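Local coordinates for SCARECROW-LIKE protein 7 (Oryza sativa Japonica Group, PDB 5HYZ) that binds DNA in vitro through its GRAS domain and probably acts as a transcription factor in plant development and abiotic stress resistance, at residues A48-R53 and R291-V296. Sequence-based numbering, arbitrary orientation.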
loop_
_atom_site.group_PDB
_atom_site.type_symbol
_atom_site.label_atom_id
_atom_site.label_comp_id
_atom_site.label_asym_id
_atom_site.label_seq_id
_atom_site.Cartn_x
_atom_site.Cartn_y
_atom_site.Cartn_z
ATOM N N ALA A 48 -16.270 5.424 29.190
ATOM C CA ALA A 48 -17.150 5.954 30.229
ATOM C C ALA A 48 -18.574 5.657 29.898
ATOM O O ALA A 48 -19.386 5.401 30.771
ATOM C CB ALA A 48 -16.935 7.463 30.377
ATOM N N ASP A 49 -18.895 5.670 28.606
ATOM C CA ASP A 49 -20.229 5.253 28.182
ATOM C C ASP A 49 -20.516 3.797 28.533
ATOM O O ASP A 49 -21.604 3.439 29.037
ATOM C CB ASP A 49 -20.372 5.486 26.679
ATOM C CG ASP A 49 -21.807 5.331 26.192
ATOM O OD1 ASP A 49 -22.546 6.333 26.230
ATOM O OD2 ASP A 49 -22.197 4.214 25.790
ATOM N N ALA A 50 -19.542 2.932 28.242
ATOM C CA ALA A 50 -19.746 1.529 28.540
ATOM C C ALA A 50 -19.871 1.325 30.053
ATOM O O ALA A 50 -20.683 0.496 30.492
ATOM C CB ALA A 50 -18.567 0.668 27.974
ATOM N N LEU A 51 -19.026 2.014 30.820
ATOM C CA LEU A 51 -19.085 1.854 32.279
ATOM C C LEU A 51 -20.475 2.308 32.802
ATOM O O LEU A 51 -21.108 1.638 33.648
ATOM C CB LEU A 51 -17.978 2.623 32.926
ATOM C CG LEU A 51 -17.900 2.525 34.441
ATOM C CD1 LEU A 51 -17.928 1.046 34.907
ATOM C CD2 LEU A 51 -16.699 3.244 34.962
ATOM N N SER A 52 -20.962 3.430 32.271
ATOM C CA SER A 52 -22.331 3.858 32.636
ATOM C C SER A 52 -23.358 2.813 32.350
ATOM O O SER A 52 -24.183 2.526 33.192
ATOM C CB SER A 52 -22.768 5.119 31.882
ATOM O OG SER A 52 -21.898 6.176 32.133
ATOM N N ARG A 53 -23.346 2.271 31.141
ATOM C CA ARG A 53 -24.314 1.233 30.810
ATOM C C ARG A 53 -24.216 0.010 31.721
ATOM O O ARG A 53 -25.227 -0.554 32.135
ATOM C CB ARG A 53 -24.149 0.781 29.360
ATOM C CG ARG A 53 -24.674 1.745 28.332
ATOM C CD ARG A 53 -24.515 1.140 26.943
ATOM N NE ARG A 53 -25.546 1.608 26.022
ATOM C CZ ARG A 53 -25.379 2.598 25.148
ATOM N NH1 ARG A 53 -24.214 3.231 25.076
ATOM N NH2 ARG A 53 -26.379 2.961 24.350
ATOM N N ARG A 291 -17.149 -2.774 20.338
ATOM C CA ARG A 291 -16.321 -3.812 20.965
ATOM C C ARG A 291 -16.069 -3.508 22.434
ATOM O O ARG A 291 -16.088 -4.407 23.301
ATOM C CB ARG A 291 -14.992 -3.952 20.220
ATOM C CG ARG A 291 -15.228 -4.612 18.844
ATOM C CD ARG A 291 -13.998 -4.497 17.939
ATOM N NE ARG A 291 -14.315 -5.062 16.610
ATOM C CZ ARG A 291 -13.429 -5.228 15.634
ATOM N NH1 ARG A 291 -12.165 -4.855 15.812
ATOM N NH2 ARG A 291 -13.826 -5.745 14.474
ATOM N N ILE A 292 -15.832 -2.238 22.703
ATOM C CA ILE A 292 -15.630 -1.773 24.087
ATOM C C ILE A 292 -16.901 -2.069 24.910
ATOM O O ILE A 292 -16.824 -2.588 26.020
ATOM C CB ILE A 292 -15.261 -0.276 24.079
ATOM C CG1 ILE A 292 -13.824 -0.097 23.527
ATOM C CG2 ILE A 292 -15.284 0.353 25.488
ATOM C CD1 ILE A 292 -13.553 1.350 23.043
ATOM N N GLN A 293 -18.080 -1.745 24.358
ATOM C CA GLN A 293 -19.330 -2.092 25.025
ATOM C C GLN A 293 -19.405 -3.579 25.365
ATOM O O GLN A 293 -19.870 -3.982 26.453
ATOM C CB GLN A 293 -20.538 -1.703 24.143
ATOM C CG GLN A 293 -20.706 -0.212 23.970
ATOM C CD GLN A 293 -21.354 0.427 25.180
ATOM O OE1 GLN A 293 -21.978 -0.269 25.988
ATOM N NE2 GLN A 293 -21.197 1.747 25.331
ATOM N N ARG A 294 -18.958 -4.424 24.447
ATOM C CA ARG A 294 -19.069 -5.841 24.687
ATOM C C ARG A 294 -18.103 -6.292 25.782
ATOM O O ARG A 294 -18.442 -7.162 26.575
ATOM C CB ARG A 294 -18.853 -6.618 23.390
ATOM C CG ARG A 294 -19.849 -6.168 22.354
ATOM C CD ARG A 294 -20.073 -7.130 21.238
ATOM N NE ARG A 294 -21.008 -6.543 20.283
ATOM C CZ ARG A 294 -20.655 -5.879 19.185
ATOM N NH1 ARG A 294 -19.362 -5.729 18.869
ATOM N NH2 ARG A 294 -21.599 -5.372 18.396
ATOM N N ALA A 295 -16.939 -5.674 25.857
ATOM C CA ALA A 295 -15.913 -6.169 26.767
ATOM C C ALA A 295 -16.099 -5.672 28.193
ATOM O O ALA A 295 -15.712 -6.364 29.139
ATOM C CB ALA A 295 -14.552 -5.764 26.279
ATOM N N VAL A 296 -16.664 -4.466 28.320
ATOM C CA VAL A 296 -16.629 -3.731 29.571
ATOM C C VAL A 296 -18.029 -3.231 29.982
ATOM O O VAL A 296 -18.213 -2.591 31.024
ATOM C CB VAL A 296 -15.548 -2.623 29.369
ATOM C CG1 VAL A 296 -15.990 -1.226 29.694
ATOM C CG2 VAL A 296 -14.256 -3.058 30.000
#
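Gln293 meets Asp49, Ala50 and Arg53 through a bent side chain: CG stands anti to the carbonyl carbon, and chi2 of -79° bends the chain at CD. The contact exemplifies helix-helix packing with an alanine at the closest point and a polar side chain alongside. Asp49 answers with CG anti to its backbone N, and its OD2, whose position is less certain, accepts a weak hydrogen bond from Gln293 NE2, 2.7 Å long and strongly bent (115° at the hydrogen). The same NE2 lies 3.5 Å from Ala50 CA. Elsewhere on the amide, Gln293 OE1 sits 3.1 Å from Arg53 CD; the two side chains cross at about a right angle, with the guanidinium plane perpendicular to the amide.

Beside the amide the contact is apolar. The CB of Ala50 points at the partner helix and touches Val296 CG1 at 3.6 Å and, more loosely, Ile292 CG2. Phe255 and Tyr262 of helix 251-272 pack against Val296 and Ile292 respectively. The CA atoms of Ala50 and Gln293 are 5.1 Å apart, consistent with a small side chain at this point, and the segment axes cross at -42°.

The contact thus joins helix 39-57, in the predicted leucine repeat I, to the C-terminal end of helix 278-296 within the GRAS domain. There Val296 O is buried without a partner. Gln293 and Ala50 share the contact about equally; the single polar link is weak, and Arg53 NH1 and Gln293 NE2, both donors, cannot bond to each other, which leaves Arg53 to meet the amide through its aliphatic CD.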